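PDB 4YMH: putative SAM-dependent O-methyltranferase from Podospora anserina, which probably transfers a methyl group from S-adenosylmethionine to an oxygen of an acceptor substrate. Local coordinates for residues D144-K147 against G152-K155. Residues are numbered along the deposited sequence; the frame is centred on the assembly and turned at random.
Sequences DANK and GYVK. With SAH (S-adenosyl-L-homocysteine), chain E.
Y153 of helix 150-159 reaches back to N146 and A145 in the loop leaving strand 138-143 of this Rossmann-like class I methyltransferase fold, a worked example of how the helix that follows a strand lends a side chain to the cofactor pocket. Y153 OH donates a hydrogen bond to N146 OD1, with OH to OD1 at 2.7 Å. The oxygen accepts it in the carbonyl plane, on a lone pair, at a C=O...donor angle of 130°, and itself lies in the plane of the ring, at its edge. Amide and ring cross almost at right angles, their planes 79° apart. With CG between the backbone N and the carbonyl carbon (chi1 49°), N146 turns its amide to the tyrosine; its CB, placed by the backbone, lies 3.5 Å from adenine N7 of the bound S-adenosylhomocysteine. One water closes the circuit, donating to Y153 OH and accepting from N146 ND2, which also bonds D148; together these bonds are consistent with an amide held with OD1 toward the tyrosine. A145 CB approaches the ring obliquely, 4.1 Å from Y153 CE2. At the cofactor's other end, K147 NZ pairs with D144 OD1, while D144 OD2 accepts from the amino N of S-adenosylhomocysteine at 2.8 Å.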
loop_
_atom_site.group_PDB
_atom_site.type_symbol
_atom_site.label_atom_id
_atom_site.label_comp_id
_atom_site.label_asym_id
_atom_site.label_seq_id
_atom_site.Cartn_x
_atom_site.Cartn_y
_atom_site.Cartn_z
ATOM N N ASP A 144 3.703 3.896 -15.427
ATOM C CA ASP A 144 2.287 3.954 -15.737
ATOM C C ASP A 144 2.072 4.172 -17.234
ATOM O O ASP A 144 1.139 4.853 -17.618
ATOM C CB ASP A 144 1.632 5.073 -14.911
ATOM C CG ASP A 144 0.102 5.021 -14.914
ATOM O OD1 ASP A 144 -0.487 3.967 -15.231
ATOM O OD2 ASP A 144 -0.518 6.063 -14.606
ATOM N N ALA A 145 2.939 3.601 -18.070
ATOM C CA ALA A 145 2.852 3.804 -19.526
ATOM C C ALA A 145 2.269 2.585 -20.259
ATOM O O ALA A 145 1.338 1.945 -19.762
ATOM C CB ALA A 145 4.223 4.150 -20.088
ATOM N N ASN A 146 2.814 2.253 -21.430
ATOM C CA ASN A 146 2.317 1.097 -22.180
ATOM C C ASN A 146 2.598 -0.190 -21.399
ATOM O O ASN A 146 3.738 -0.448 -20.986
ATOM C CB ASN A 146 2.939 1.031 -23.583
ATOM C CG ASN A 146 4.443 1.175 -23.557
ATOM O OD1 ASN A 146 4.976 2.071 -22.898
ATOM N ND2 ASN A 146 5.140 0.282 -24.261
ATOM N N LYS A 147 1.552 -0.982 -21.170
ATOM C CA LYS A 147 1.673 -2.136 -20.288
ATOM C C LYS A 147 2.633 -3.172 -20.860
ATOM O O LYS A 147 3.271 -3.910 -20.099
ATOM C CB LYS A 147 0.301 -2.760 -20.017
ATOM C CG LYS A 147 -0.782 -1.758 -19.590
ATOM C CD LYS A 147 -0.390 -0.937 -18.357
ATOM C CE LYS A 147 -1.423 0.166 -18.123
ATOM N NZ LYS A 147 -0.809 1.390 -17.535
ATOM N N GLY A 152 10.564 -4.124 -19.916
ATOM C CA GLY A 152 11.705 -3.449 -20.517
ATOM C C GLY A 152 12.137 -2.257 -19.676
ATOM O O GLY A 152 13.338 -2.069 -19.391
ATOM N N TYR A 153 11.150 -1.490 -19.215
ATOM C CA TYR A 153 11.458 -0.304 -18.423
ATOM C C TYR A 153 12.206 -0.712 -17.154
ATOM O O TYR A 153 13.273 -0.151 -16.831
ATOM C CB TYR A 153 10.187 0.465 -18.069
ATOM C CG TYR A 153 9.480 1.052 -19.266
ATOM C CD1 TYR A 153 10.202 1.590 -20.330
ATOM C CD2 TYR A 153 8.093 1.063 -19.344
ATOM C CE1 TYR A 153 9.565 2.136 -21.436
ATOM C CE2 TYR A 153 7.440 1.607 -20.456
ATOM C CZ TYR A 153 8.185 2.134 -21.497
ATOM O OH TYR A 153 7.558 2.678 -22.603
ATOM N N VAL A 154 11.681 -1.728 -16.474
ATOM C CA VAL A 154 12.261 -2.092 -15.183
ATOM C C VAL A 154 13.666 -2.607 -15.447
ATOM O O VAL A 154 14.609 -2.282 -14.709
ATOM C CB VAL A 154 11.406 -3.139 -14.427
ATOM C CG1 VAL A 154 12.182 -3.710 -13.240
ATOM C CG2 VAL A 154 10.101 -2.515 -13.941
ATOM N N LYS A 155 13.834 -3.327 -16.557
ATOM C CA LYS A 155 15.151 -3.873 -16.857
ATOM C C LYS A 155 16.159 -2.725 -17.005
ATOM O O LYS A 155 17.233 -2.735 -16.381
ATOM C CB LYS A 155 15.108 -4.730 -18.131
ATOM C CG LYS A 155 16.420 -5.381 -18.490
ATOM C CD LYS A 155 16.307 -6.094 -19.824
ATOM C CE LYS A 155 17.664 -6.526 -20.342
ATOM N NZ LYS A 155 18.305 -7.408 -19.341
HETATM N N SAH E . 0.144 8.755 -15.185
HETATM C CA SAH E . -1.074 9.333 -15.678
HETATM C CB SAH E . -1.734 8.442 -16.727
HETATM C CG SAH E . -0.819 7.748 -17.731
HETATM S SD SAH E . -1.757 6.919 -18.960
HETATM C C SAH E . -2.056 9.568 -14.562
HETATM O O SAH E . -2.949 10.369 -14.706
HETATM O OXT SAH E . -1.939 8.932 -13.525
HETATM C "C5'" SAH E . -0.419 6.294 -19.892
HETATM C "C4'" SAH E . 0.325 7.337 -20.711
HETATM O "O4'" SAH E . 1.492 6.755 -21.262
HETATM C "C3'" SAH E . -0.475 7.837 -21.890
HETATM O "O3'" SAH E . -0.547 9.243 -21.888
HETATM C "C2'" SAH E . 0.286 7.353 -23.097
HETATM O "O2'" SAH E . 0.174 8.194 -24.202
HETATM C "C1'" SAH E . 1.695 7.195 -22.581
HETATM N N9 SAH E . 2.486 6.198 -23.316
HETATM C C8 SAH E . 2.075 5.052 -23.828
HETATM N N7 SAH E . 3.072 4.412 -24.413
HETATM C C5 SAH E . 4.146 5.149 -24.274
HETATM C C6 SAH E . 5.554 5.052 -24.651
HETATM N N6 SAH E . 5.958 3.994 -25.318
HETATM N N1 SAH E . 6.387 6.031 -24.306
HETATM C C2 SAH E . 5.944 7.079 -23.621
HETATM N N3 SAH E . 4.692 7.238 -23.237
HETATM C C4 SAH E . 3.764 6.320 -23.532
HETATM O O HOH W 1 8.060 0.359 -24.515
#